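Local coordinates for protein esterase (Sinorhizobium meliloti 1021, PDB 4TX1) that acts as a carbohydrate acetylesterase of the SGNH hydrolase family, probably cleaving acetyl groups from ester substrates, at residues H70-D73 with C74-G78; P83-L86 with H87-P91; T111-G114 with A115-G118; N124-R128 with H129-T133; A169-A172 with P173-D177. All blocks are in the same frame, centred on the assembly; numbering follows the deposited sequence.

All five contacts are local: each joins adjacent pieces of one continuous stretch, so they follow in series and none nests or crosses. Interaction 1 tightens the loop between strand 53-59 and helix 78-89. Interaction 2 is the last part of that helix and its exit. Interactions 3 and 4 lie on helix 112-127, its first turns and its C-terminal end. Interaction 5 lies at the N-terminal end of helix 171-182. Interactions 2 and 4 touch through H87 and H129, tying two helix ends together. Interactions 3 and 5 touch where A115 meets L171 and Y175, which packs helix 112-127 on helix 171-182. Interactions 1, 2 and 4 also face the third subunit.

Interaction 1. Residues H70-D73 with C74-G78; sequences HLAD and CDRNG
A72 and C74 close an inverse gamma turn centred on D73, with a weak hydrogen bond of 3.0 Å from C74 N to A72 O, bent to 137° at the hydrogen. The turn reverses the chain and lets R76 reach back over it. The R76 chain runs extended from CG to NE and lays its guanidinium flat against A72. A72 CB sits 3.4 Å above the guanidinium plane, over its centre. L71 CB comes to R76 NH1 obliquely, at 4.0 Å. C74 takes a less usual rotamer: SG stands between its backbone N and carbonyl carbon (chi1 55°). From there SG touches A72 CB at 3.9 Å, an apolar contact across the turn.

Two waters bind polar atoms of the loop. Water 2 accepts from A72 N at 2.9 Å and can donate to C74 O. Water 1 lies 2.9 Å from H70 ND1 and has a long, weak bond to C74 O. Further on, D75 OD1 accepts from N77 N at 2.9 Å, met from above the carboxylate plane. This is an Asx turn, and it leads into N77, the N-cap position of the next helix.

R76 NH1 also forms a salt bridge with D69, which helps fix the guanidinium. D73 OD2 accepts from D130 N of the third subunit. The whole turn is a surface loop. It follows strand 53-59 of the parallel sheet and runs directly into helix 78-89, where D75 OD2 pairs with R80.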
loop_
_atom_site.group_PDB
_atom_site.type_symbol
_atom_site.label_atom_id
_atom_site.label_comp_id
_atom_site.label_asym_id
_atom_site.label_seq_id
_atom_site.Cartn_x
_atom_site.Cartn_y
_atom_site.Cartn_z
ATOM N N HIS A 70 -3.231 11.161 -6.125
ATOM C CA HIS A 70 -4.367 10.679 -5.336
ATOM C C HIS A 70 -5.589 11.586 -5.457
ATOM O O HIS A 70 -6.505 11.565 -4.658
ATOM C CB HIS A 70 -3.967 10.542 -3.850
ATOM C CG HIS A 70 -2.738 9.742 -3.618
ATOM N ND1 HIS A 70 -2.646 8.392 -3.919
ATOM C CD2 HIS A 70 -1.512 10.114 -3.172
ATOM C CE1 HIS A 70 -1.428 7.962 -3.594
ATOM N NE2 HIS A 70 -0.749 8.983 -3.098
ATOM N N LEU A 71 -5.624 12.390 -6.508
ATOM C CA LEU A 71 -6.686 13.340 -6.696
ATOM C C LEU A 71 -7.964 12.878 -7.404
ATOM O O LEU A 71 -8.970 13.651 -7.525
ATOM C CB LEU A 71 -6.123 14.602 -7.406
ATOM C CG LEU A 71 -5.046 15.360 -6.651
ATOM C CD1 LEU A 71 -4.404 16.446 -7.540
ATOM C CD2 LEU A 71 -5.580 15.943 -5.339
ATOM N N ALA A 72 -8.008 11.631 -7.769
ATOM C CA ALA A 72 -9.187 11.073 -8.410
ATOM C C ALA A 72 -9.492 9.663 -7.933
ATOM O O ALA A 72 -8.754 9.074 -7.099
ATOM C CB ALA A 72 -8.966 11.122 -9.937
ATOM N N ASP A 73 -10.612 9.138 -8.391
ATOM C CA ASP A 73 -11.087 7.853 -7.932
ATOM C C ASP A 73 -10.487 6.730 -8.756
ATOM O O ASP A 73 -11.199 5.946 -9.332
ATOM C CB ASP A 73 -12.624 7.839 -8.028
ATOM C CG ASP A 73 -13.292 6.758 -7.148
ATOM O OD1 ASP A 73 -12.601 5.967 -6.464
ATOM O OD2 ASP A 73 -14.575 6.689 -7.156
ATOM N N CYS A 74 -9.178 6.547 -8.648
ATOM C CA CYS A 74 -8.427 5.622 -9.498
ATOM C C CYS A 74 -6.962 5.728 -9.074
ATOM O O CYS A 74 -6.585 6.706 -8.376
ATOM C CB CYS A 74 -8.542 5.979 -10.962
ATOM S SG CYS A 74 -8.094 7.641 -11.416
ATOM N N ASP A 75 -6.168 4.771 -9.536
ATOM C CA ASP A 75 -4.691 4.811 -9.358
ATOM C C ASP A 75 -4.144 5.342 -10.643
ATOM O O ASP A 75 -4.156 4.657 -11.673
ATOM C CB ASP A 75 -4.127 3.465 -8.994
ATOM C CG ASP A 75 -2.678 3.463 -8.733
ATOM O OD1 ASP A 75 -1.985 4.505 -8.926
ATOM O OD2 ASP A 75 -2.244 2.383 -8.175
ATOM N N ARG A 76 -3.607 6.572 -10.560
ATOM C CA ARG A 76 -3.053 7.292 -11.738
ATOM C C ARG A 76 -1.580 6.956 -11.965
ATOM O O ARG A 76 -0.968 7.476 -12.876
ATOM C CB ARG A 76 -3.255 8.783 -11.530
ATOM C CG ARG A 76 -4.692 9.208 -11.840
ATOM C CD ARG A 76 -4.883 10.675 -11.523
ATOM N NE ARG A 76 -6.099 11.162 -12.154
ATOM C CZ ARG A 76 -6.543 12.415 -12.045
ATOM N NH1 ARG A 76 -5.967 13.289 -11.228
ATOM N NH2 ARG A 76 -7.648 12.804 -12.674
ATOM N N ASN A 77 -0.974 6.131 -11.114
ATOM C CA ASN A 77 0.440 5.823 -11.349
ATOM C C ASN A 77 0.561 4.751 -12.445
ATOM O O ASN A 77 0.117 3.638 -12.325
ATOM C CB ASN A 77 1.058 5.286 -10.015
ATOM C CG ASN A 77 2.546 5.063 -10.068
ATOM O OD1 ASN A 77 3.272 5.414 -9.024
ATOM N ND2 ASN A 77 3.043 4.451 -11.094
ATOM N N GLY A 78 1.124 5.170 -13.590
ATOM C CA GLY A 78 1.098 4.266 -14.724
ATOM C C GLY A 78 1.873 3.003 -14.460
ATOM O O GLY A 78 1.463 1.944 -14.866
HETATM O O HOH W 1 -4.100 6.849 -5.955
HETATM O O HOH W 2 -6.117 9.599 -8.563
#

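Interaction 2. Residues P83-L86 with H87-P91; sequences PTVL and HTHAP
T88 donates twice to T84 O, once from its backbone and once from its side chain. T88 N bonds to T84 O at 3.0 Å, and T88 OG1 bonds to the same oxygen at 2.7 Å. The two donors come from opposite faces of the carbonyl plane. With OG1 beside its own backbone N (chi1 -66°), the hydroxyl can reach this carbonyl of the preceding turn.

The other carbonyls have backbone partners. P83 O accepts from H87 N at 3.0 Å. H89 N is shared between two acceptors: it meets V85 O at 3.2 Å and L86 O at 3.3 Å. The second of these comes from above the L86 carbonyl plane, 68° out of it. L86 O also receives a weak bond from A90 N at 2.9 Å. This forked bonding falls at the end of the helix, where A90 leaves helical angles ahead of the cis peptide bond before P91.

Carbons meet the H89 imidazole at one face and at its edge. T88 CG2 lies over the face, and V85 CG1 is at the edge, 3.9 Å from H89 CD2. The polar ends bond beyond the two segments: H89 NE2 bonds to E58, H87 ND1 to H129 NE2, and T84 OG1 accepts from D75 N of the third subunit.

This buried helix end packs on the parallel sheet. V85 and L86 lean on L17 of strand 14-20, and H89 also touches I56 of strand 53-59.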
loop_
_atom_site.group_PDB
_atom_site.type_symbol
_atom_site.label_atom_id
_atom_site.label_comp_id
_atom_site.label_asym_id
_atom_site.label_seq_id
_atom_site.Cartn_x
_atom_site.Cartn_y
_atom_site.Cartn_z
ATOM N N PRO A 83 1.400 -3.671 -14.706
ATOM C CA PRO A 83 1.414 -5.134 -14.681
ATOM C C PRO A 83 0.052 -5.796 -14.728
ATOM O O PRO A 83 -0.122 -6.780 -15.435
ATOM C CB PRO A 83 2.186 -5.458 -13.404
ATOM C CG PRO A 83 3.077 -4.294 -13.189
ATOM C CD PRO A 83 2.191 -3.095 -13.607
ATOM N N THR A 84 -0.919 -5.278 -13.990
ATOM C CA THR A 84 -2.263 -5.786 -13.978
ATOM C C THR A 84 -2.928 -5.644 -15.343
ATOM O O THR A 84 -3.579 -6.608 -15.814
ATOM C CB THR A 84 -3.093 -5.052 -12.953
ATOM O OG1 THR A 84 -2.477 -5.294 -11.646
ATOM C CG2 THR A 84 -4.547 -5.513 -12.936
ATOM N N VAL A 85 -2.675 -4.541 -16.045
ATOM C CA VAL A 85 -3.174 -4.350 -17.417
ATOM C C VAL A 85 -2.531 -5.306 -18.423
ATOM O O VAL A 85 -3.212 -5.973 -19.225
ATOM C CB VAL A 85 -3.029 -2.892 -17.792
ATOM C CG1 VAL A 85 -3.516 -2.618 -19.234
ATOM C CG2 VAL A 85 -3.896 -2.066 -16.825
ATOM N N LEU A 86 -1.217 -5.477 -18.304
ATOM C CA LEU A 86 -0.509 -6.426 -19.204
ATOM C C LEU A 86 -1.065 -7.838 -19.021
ATOM O O LEU A 86 -1.333 -8.603 -19.946
ATOM C CB LEU A 86 0.950 -6.399 -18.885
ATOM C CG LEU A 86 1.748 -5.157 -19.234
ATOM C CD1 LEU A 86 3.181 -5.232 -18.710
ATOM C CD2 LEU A 86 1.756 -4.749 -20.751
ATOM N N HIS A 87 -1.282 -8.183 -17.781
ATOM C CA HIS A 87 -1.701 -9.506 -17.438
ATOM C C HIS A 87 -3.116 -9.813 -17.909
ATOM O O HIS A 87 -3.395 -10.923 -18.319
ATOM C CB HIS A 87 -1.568 -9.755 -15.905
ATOM C CG HIS A 87 -1.175 -11.161 -15.541
ATOM N ND1 HIS A 87 0.131 -11.652 -15.660
ATOM C CD2 HIS A 87 -1.912 -12.137 -14.979
ATOM C CE1 HIS A 87 0.144 -12.904 -15.217
ATOM N NE2 HIS A 87 -1.060 -13.223 -14.791
ATOM N N THR A 88 -3.997 -8.827 -17.820
ATOM C CA THR A 88 -5.366 -8.933 -18.266
ATOM C C THR A 88 -5.445 -9.148 -19.772
ATOM O O THR A 88 -6.382 -9.788 -20.290
ATOM C CB THR A 88 -6.055 -7.571 -17.965
ATOM O OG1 THR A 88 -6.108 -7.402 -16.517
ATOM C CG2 THR A 88 -7.468 -7.571 -18.526
ATOM N N HIS A 89 -4.539 -8.562 -20.510
ATOM C CA HIS A 89 -4.702 -8.523 -21.983
ATOM C C HIS A 89 -3.725 -9.421 -22.738
ATOM O O HIS A 89 -3.806 -9.489 -23.992
ATOM C CB HIS A 89 -4.666 -7.065 -22.464
ATOM C CG HIS A 89 -5.817 -6.249 -21.983
ATOM N ND1 HIS A 89 -7.132 -6.600 -22.201
ATOM C CD2 HIS A 89 -5.849 -5.133 -21.187
ATOM C CE1 HIS A 89 -7.925 -5.720 -21.593
ATOM N NE2 HIS A 89 -7.165 -4.824 -20.964
ATOM N N ALA A 90 -2.787 -10.031 -22.001
ATOM C CA ALA A 90 -1.794 -10.930 -22.574
ATOM C C ALA A 90 -2.503 -12.076 -23.308
ATOM O O ALA A 90 -3.507 -12.571 -22.891
ATOM C CB ALA A 90 -0.876 -11.487 -21.486
ATOM N N PRO A 91 -1.869 -12.578 -24.361
ATOM C CA PRO A 91 -0.590 -12.225 -24.921
ATOM C C PRO A 91 -0.695 -11.060 -25.881
ATOM O O PRO A 91 -1.701 -10.932 -26.591
ATOM C CB PRO A 91 -0.204 -13.508 -25.715
ATOM C CG PRO A 91 -1.478 -14.062 -26.109
ATOM C CD PRO A 91 -2.397 -13.843 -24.930
#

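Interaction 3. Residues T111-G114 with A115-G118; sequences TAFG and AVKG
F113 and K117 lie side by side one helical turn apart and point the same way. F113 CG is anti to its backbone N (chi1 -177°), which swings the ring along the helix toward K117. The lysine chain, bent at chi2 and chi3, passes over one ring face. K117 CG is 4.0 Å from the ring centroid, a CH-pi contact. This is the less buried side: both residues are partly exposed, and K117 NZ goes on to a salt bridge with E120. The fourth subunit partly covers it, with its M160 on F113 and its L71 on K117.

Packing is tightest at V116. Its CG1 stands between the backbone N and carbonyl carbon (chi1 66°), and this brings it within 3.2 Å of F113 O. The same methyl touches F113 CD1 at 4.2 Å. A112, A115 and V116 are buried, and they pack against L171, L174, Y175 and L178 of helix 171-182.

Regular backbone bonds run through both sides. A112 O accepts from V116 N at 3.0 Å, and F113 O accepts from K117 N at 3.1 Å, the latter almost straight at 171°. T111 OG1 accepts from G114 N at 3.0 Å, capping the first turn.

The arrangement is a threonine N-cap opening a helix. Here that helix, 112-127, is the helix of a beta-alpha-beta crossover between parallel strands 94-98 and 140-145 of the SGNH alpha/beta fold.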
loop_
_atom_site.group_PDB
_atom_site.type_symbol
_atom_site.label_atom_id
_atom_site.label_comp_id
_atom_site.label_asym_id
_atom_site.label_seq_id
_atom_site.Cartn_x
_atom_site.Cartn_y
_atom_site.Cartn_z
ATOM N N THR A 111 8.753 17.808 -15.131
ATOM C CA THR A 111 9.956 17.723 -15.947
ATOM C C THR A 111 9.885 16.702 -17.091
ATOM O O THR A 111 9.466 15.566 -16.930
ATOM C CB THR A 111 11.243 17.456 -15.109
ATOM O OG1 THR A 111 11.197 16.134 -14.498
ATOM C CG2 THR A 111 11.425 18.486 -13.918
ATOM N N ALA A 112 10.363 17.106 -18.287
ATOM C CA ALA A 112 10.496 16.171 -19.363
ATOM C C ALA A 112 11.371 14.976 -18.972
ATOM O O ALA A 112 11.111 13.829 -19.373
ATOM C CB ALA A 112 11.039 16.847 -20.642
ATOM N N PHE A 113 12.463 15.265 -18.271
ATOM C CA PHE A 113 13.399 14.207 -17.909
ATOM C C PHE A 113 12.692 13.183 -16.973
ATOM O O PHE A 113 12.855 12.019 -17.133
ATOM C CB PHE A 113 14.631 14.774 -17.185
ATOM C CG PHE A 113 15.589 13.748 -16.889
ATOM C CD1 PHE A 113 16.274 13.144 -17.935
ATOM C CD2 PHE A 113 15.695 13.232 -15.590
ATOM C CE1 PHE A 113 17.135 12.082 -17.661
ATOM C CE2 PHE A 113 16.601 12.216 -15.344
ATOM C CZ PHE A 113 17.299 11.656 -16.356
ATOM N N GLY A 114 11.869 13.669 -16.036
ATOM C CA GLY A 114 11.151 12.734 -15.144
ATOM C C GLY A 114 10.167 11.853 -15.936
ATOM O O GLY A 114 9.974 10.691 -15.587
ATOM N N ALA A 115 9.584 12.380 -17.019
ATOM C CA ALA A 115 8.666 11.658 -17.867
ATOM C C ALA A 115 9.417 10.579 -18.619
ATOM O O ALA A 115 8.978 9.453 -18.692
ATOM C CB ALA A 115 7.882 12.548 -18.853
ATOM N N VAL A 116 10.573 10.907 -19.223
ATOM C CA VAL A 116 11.256 9.850 -19.981
ATOM C C VAL A 116 11.777 8.757 -19.028
ATOM O O VAL A 116 11.814 7.637 -19.412
ATOM C CB VAL A 116 12.353 10.412 -20.917
ATOM C CG1 VAL A 116 13.454 10.994 -20.138
ATOM C CG2 VAL A 116 12.836 9.361 -21.910
ATOM N N LYS A 117 12.214 9.098 -17.818
ATOM C CA LYS A 117 12.547 8.052 -16.849
ATOM C C LYS A 117 11.349 7.171 -16.522
ATOM O O LYS A 117 11.502 5.973 -16.314
ATOM C CB LYS A 117 13.090 8.660 -15.586
ATOM C CG LYS A 117 14.442 9.298 -15.775
ATOM C CD LYS A 117 15.519 8.325 -16.306
ATOM C CE LYS A 117 15.849 7.227 -15.338
ATOM N NZ LYS A 117 16.904 6.238 -15.861
ATOM N N GLY A 118 10.159 7.773 -16.426
ATOM C CA GLY A 118 8.939 6.985 -16.181
ATOM C C GLY A 118 8.670 6.063 -17.371
ATOM O O GLY A 118 8.306 4.878 -17.203
#

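Interaction 4. Residues N124-R128 with H129-T133; sequences NLVRR and HDWPT
W131 turns back toward V126 through a first torsion of -59°, with CG beside its own backbone N. H129 instead puts CG anti to its backbone N (chi1 -168°), and this brings its CD2 over the indole. H129 CD2 lies 3.5 Å above one face of W131, offset toward the rim. On the helix side, W131 CZ2 meets V126 O at 3.5 Å. V126 CG1 also approaches W131 CZ2, more loosely, at 4.4 Å.

The helix ends here. R128 leaves helical angles, and H129 N bonds to V126 O at 3.3 Å, three residues back. It comes from well above the carbonyl plane, 71° out of it. This is the C-terminal end of helix 112-127, the helix linking strands 94-98 and 140-145 in a beta-alpha-beta unit.

Waters bond to carbonyls at the helix end. Water 3 donates to L125 O at 2.8 Å and also reaches H129 ND1 at 2.8 Å, in the plane of the ring. The other ring nitrogen, H129 NE2, bonds to H87. Water 4 can donate to V126 O, and it accepts from W131 NE1 at 3.0 Å at the indole edge. Water 5 lies within bonding reach of R127 O and H129 O and can donate to either.

The charged ends look outward to another copy. D130 OD1 pairs with R128 NH1 of the fifth subunit, and R128 NH2 donates to H129 O of that subunit.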
loop_
_atom_site.group_PDB
_atom_site.type_symbol
_atom_site.label_atom_id
_atom_site.label_comp_id
_atom_site.label_asym_id
_atom_site.label_seq_id
_atom_site.Cartn_x
_atom_site.Cartn_y
_atom_site.Cartn_z
ATOM N N ASN A 124 10.593 -1.332 -19.121
ATOM C CA ASN A 124 11.159 -2.471 -18.355
ATOM C C ASN A 124 10.088 -3.390 -17.733
ATOM O O ASN A 124 10.287 -4.602 -17.666
ATOM C CB ASN A 124 12.098 -1.934 -17.263
ATOM C CG ASN A 124 13.421 -1.420 -17.864
ATOM O OD1 ASN A 124 14.006 -2.092 -18.768
ATOM N ND2 ASN A 124 13.862 -0.246 -17.435
ATOM N N LEU A 125 8.947 -2.802 -17.307
ATOM C CA LEU A 125 7.828 -3.597 -16.802
ATOM C C LEU A 125 7.306 -4.529 -17.873
ATOM O O LEU A 125 6.900 -5.658 -17.578
ATOM C CB LEU A 125 6.705 -2.687 -16.213
ATOM C CG LEU A 125 7.118 -2.051 -14.886
ATOM C CD1 LEU A 125 6.071 -0.934 -14.605
ATOM C CD2 LEU A 125 7.162 -3.084 -13.746
ATOM N N VAL A 126 7.258 -4.083 -19.132
ATOM C CA VAL A 126 6.793 -4.914 -20.214
ATOM C C VAL A 126 7.834 -6.063 -20.428
ATOM O O VAL A 126 7.433 -7.266 -20.535
ATOM C CB VAL A 126 6.604 -4.131 -21.533
ATOM C CG1 VAL A 126 6.252 -5.098 -22.644
ATOM C CG2 VAL A 126 5.485 -3.073 -21.368
ATOM N N ARG A 127 9.082 -5.675 -20.479
ATOM C CA ARG A 127 10.116 -6.600 -20.851
ATOM C C ARG A 127 10.326 -7.657 -19.802
ATOM O O ARG A 127 10.802 -8.721 -20.092
ATOM C CB ARG A 127 11.376 -5.841 -21.114
ATOM C CG ARG A 127 11.206 -4.874 -22.264
ATOM C CD ARG A 127 12.139 -5.215 -23.354
ATOM N NE ARG A 127 11.865 -4.620 -24.643
ATOM C CZ ARG A 127 12.612 -3.676 -25.160
ATOM N NH1 ARG A 127 13.593 -3.165 -24.465
ATOM N NH2 ARG A 127 12.364 -3.236 -26.361
ATOM N N ARG A 128 9.974 -7.338 -18.580
ATOM C CA ARG A 128 10.127 -8.320 -17.471
ATOM C C ARG A 128 8.874 -8.938 -16.947
ATOM O O ARG A 128 8.958 -9.603 -15.930
ATOM C CB ARG A 128 10.875 -7.711 -16.302
ATOM C CG ARG A 128 12.239 -7.078 -16.651
ATOM C CD ARG A 128 13.193 -8.079 -17.242
ATOM N NE ARG A 128 14.124 -8.734 -16.291
ATOM C CZ ARG A 128 14.597 -10.009 -16.382
ATOM N NH1 ARG A 128 14.133 -10.837 -17.347
ATOM N NH2 ARG A 128 15.429 -10.521 -15.411
ATOM N N HIS A 129 7.746 -8.686 -17.588
ATOM C CA HIS A 129 6.482 -9.173 -17.117
ATOM C C HIS A 129 6.437 -10.680 -17.096
ATOM O O HIS A 129 6.880 -11.312 -18.075
ATOM C CB HIS A 129 5.303 -8.607 -17.968
ATOM C CG HIS A 129 3.983 -8.878 -17.324
ATOM N ND1 HIS A 129 3.539 -8.161 -16.236
ATOM C CD2 HIS A 129 3.079 -9.876 -17.504
ATOM C CE1 HIS A 129 2.409 -8.683 -15.795
ATOM N NE2 HIS A 129 2.116 -9.752 -16.520
ATOM N N ASP A 130 5.845 -11.269 -16.062
ATOM C CA ASP A 130 5.629 -12.713 -15.973
ATOM C C ASP A 130 4.291 -13.083 -16.577
ATOM O O ASP A 130 3.255 -13.114 -15.935
ATOM C CB ASP A 130 5.737 -13.186 -14.511
ATOM C CG ASP A 130 5.774 -14.712 -14.392
ATOM O OD1 ASP A 130 6.309 -15.376 -15.331
ATOM O OD2 ASP A 130 5.301 -15.220 -13.361
ATOM N N TRP A 131 4.335 -13.345 -17.876
ATOM C CA TRP A 131 3.150 -13.496 -18.663
ATOM C C TRP A 131 2.279 -14.694 -18.178
ATOM O O TRP A 131 2.815 -15.622 -17.643
ATOM C CB TRP A 131 3.526 -13.634 -20.143
ATOM C CG TRP A 131 4.277 -12.481 -20.648
ATOM C CD1 TRP A 131 5.589 -12.420 -20.933
ATOM C CD2 TRP A 131 3.743 -11.198 -20.933
ATOM N NE1 TRP A 131 5.934 -11.177 -21.366
ATOM C CE2 TRP A 131 4.812 -10.399 -21.378
ATOM C CE3 TRP A 131 2.479 -10.642 -20.857
ATOM C CZ2 TRP A 131 4.663 -9.065 -21.719
ATOM C CZ3 TRP A 131 2.331 -9.308 -21.203
ATOM C CH2 TRP A 131 3.424 -8.549 -21.671
ATOM N N PRO A 132 0.958 -14.637 -18.366
ATOM C CA PRO A 132 0.068 -15.628 -17.760
ATOM C C PRO A 132 0.154 -17.022 -18.329
ATOM O O PRO A 132 -0.329 -17.985 -17.642
ATOM C CB PRO A 132 -1.325 -15.115 -18.057
ATOM C CG PRO A 132 -1.166 -14.022 -18.992
ATOM C CD PRO A 132 0.205 -13.466 -18.843
ATOM N N THR A 133 0.548 -17.124 -19.557
ATOM C CA THR A 133 0.683 -18.402 -20.147
ATOM C C THR A 133 1.972 -18.348 -20.859
ATOM O O THR A 133 2.404 -17.309 -21.290
ATOM C CB THR A 133 -0.458 -18.791 -21.104
ATOM O OG1 THR A 133 -0.617 -17.819 -22.123
ATOM C CG2 THR A 133 -1.745 -18.958 -20.320
HETATM O O HOH W 3 5.098 -5.998 -15.520
HETATM O O HOH W 4 8.357 -9.444 -21.909
HETATM O O HOH W 5 9.141 -11.343 -19.479
#

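Interaction 5. Residues A169-A172 with P173-D177; sequences AMLA and PLYRD
The Y175 ring carries L171 on one face, with L171 CB 4.3 Å above the plane and over its centre. The leucine continues alongside the ring, pointing the same way, and its CD2 comes to Y175 CE1 at 3.8 Å. Y175 CG lies anti to its carbonyl carbon (chi1 -77°), which sets the ring next to L171. The second flat group is the R176 guanidinium. A172 O is over one of its faces, 4.0 Å above the plane and toward the rim.

The backbone bonds are helical. Y175 N bonds to L171 O at 2.8 Å, nearly along the C=O axis. R176 N bonds to A172 O at 2.9 Å. L174 N reaches back to M170 O only weakly. P173 has no N-H to give, and its CD instead rests 3.3 Å from M170 O. The proline ring is also tight on its neighbour, with A172 CB at 3.4 Å from P173 CD. A proline is well tolerated in the first turn of a helix, where most amides lack an intrahelical acceptor.

Y175 is buried, and its OH bonds to L99 O. Its ring packs against I143 of strand 140-145, F186 of strand 185-188, and A115 of helix 112-127. The arrangement is a proline in the first turn of helix 171-182, one of the helices flanking the parallel sheet of the SGNH alpha/beta/alpha fold.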
loop_
_atom_site.group_PDB
_atom_site.type_symbol
_atom_site.label_atom_id
_atom_site.label_comp_id
_atom_site.label_asym_id
_atom_site.label_seq_id
_atom_site.Cartn_x
_atom_site.Cartn_y
_atom_site.Cartn_z
ATOM N N ALA A 169 7.659 20.351 -24.782
ATOM C CA ALA A 169 8.331 20.446 -26.093
ATOM C C ALA A 169 9.549 19.563 -26.148
ATOM O O ALA A 169 10.053 19.213 -27.260
ATOM C CB ALA A 169 8.724 21.934 -26.339
ATOM N N MET A 170 10.085 19.222 -24.972
ATOM C CA MET A 170 11.293 18.365 -24.891
ATOM C C MET A 170 10.994 16.885 -24.925
ATOM O O MET A 170 11.917 16.058 -25.018
ATOM C CB MET A 170 12.080 18.699 -23.655
ATOM C CG MET A 170 12.590 20.127 -23.612
ATOM S SD MET A 170 13.216 20.481 -21.966
ATOM C CE MET A 170 13.098 22.263 -21.792
ATOM N N LEU A 171 9.711 16.498 -24.796
ATOM C CA LEU A 171 9.407 15.059 -24.781
ATOM C C LEU A 171 9.731 14.308 -26.064
ATOM O O LEU A 171 10.231 13.196 -25.989
ATOM C CB LEU A 171 7.910 14.777 -24.433
ATOM C CG LEU A 171 7.460 15.327 -23.097
ATOM C CD1 LEU A 171 5.934 15.377 -23.059
ATOM C CD2 LEU A 171 8.095 14.508 -21.939
ATOM N N ALA A 172 9.466 14.872 -27.258
ATOM C CA ALA A 172 9.751 14.150 -28.495
ATOM C C ALA A 172 11.256 13.746 -28.632
ATOM O O ALA A 172 11.545 12.618 -28.916
ATOM C CB ALA A 172 9.240 14.916 -29.701
ATOM N N PRO A 173 12.202 14.667 -28.421
ATOM C CA PRO A 173 13.613 14.261 -28.639
ATOM C C PRO A 173 14.111 13.263 -27.556
ATOM O O PRO A 173 14.824 12.288 -27.885
ATOM C CB PRO A 173 14.384 15.579 -28.611
ATOM C CG PRO A 173 13.469 16.640 -28.095
ATOM C CD PRO A 173 12.050 16.134 -28.319
ATOM N N LEU A 174 13.700 13.481 -26.294
ATOM C CA LEU A 174 14.034 12.580 -25.200
ATOM C C LEU A 174 13.418 11.207 -25.425
ATOM O O LEU A 174 14.098 10.201 -25.197
ATOM C CB LEU A 174 13.598 13.162 -23.872
ATOM C CG LEU A 174 14.319 14.376 -23.315
ATOM C CD1 LEU A 174 13.700 14.773 -21.970
ATOM C CD2 LEU A 174 15.816 14.079 -23.231
ATOM N N TYR A 175 12.133 11.132 -25.842
ATOM C CA TYR A 175 11.504 9.844 -26.063
ATOM C C TYR A 175 12.156 9.115 -27.247
ATOM O O TYR A 175 12.310 7.923 -27.260
ATOM C CB TYR A 175 9.997 9.957 -26.334
ATOM C CG TYR A 175 9.142 10.202 -25.097
ATOM C CD1 TYR A 175 9.664 10.669 -23.919
ATOM C CD2 TYR A 175 7.773 10.068 -25.164
ATOM C CE1 TYR A 175 8.823 10.919 -22.785
ATOM C CE2 TYR A 175 6.939 10.279 -24.078
ATOM C CZ TYR A 175 7.454 10.703 -22.877
ATOM O OH TYR A 175 6.704 11.037 -21.736
ATOM N N ARG A 176 12.474 9.896 -28.313
ATOM C CA ARG A 176 13.113 9.284 -29.473
ATOM C C ARG A 176 14.468 8.673 -29.099
ATOM O O ARG A 176 14.780 7.562 -29.530
ATOM C CB ARG A 176 13.322 10.352 -30.582
ATOM C CG ARG A 176 13.979 9.811 -31.877
ATOM C CD ARG A 176 14.271 10.928 -32.888
ATOM N NE ARG A 176 13.084 11.661 -33.296
ATOM C CZ ARG A 176 12.764 12.924 -32.953
ATOM N NH1 ARG A 176 13.595 13.711 -32.244
ATOM N NH2 ARG A 176 11.604 13.428 -33.391
ATOM N N ASP A 177 15.253 9.417 -28.321
ATOM C CA ASP A 177 16.589 8.971 -27.792
ATOM C C ASP A 177 16.405 7.700 -26.961
ATOM O O ASP A 177 17.097 6.720 -27.132
ATOM C CB ASP A 177 17.259 10.006 -26.968
ATOM C CG ASP A 177 17.801 11.193 -27.766
ATOM O OD1 ASP A 177 17.818 11.178 -28.985
ATOM O OD2 ASP A 177 18.132 12.170 -27.084
#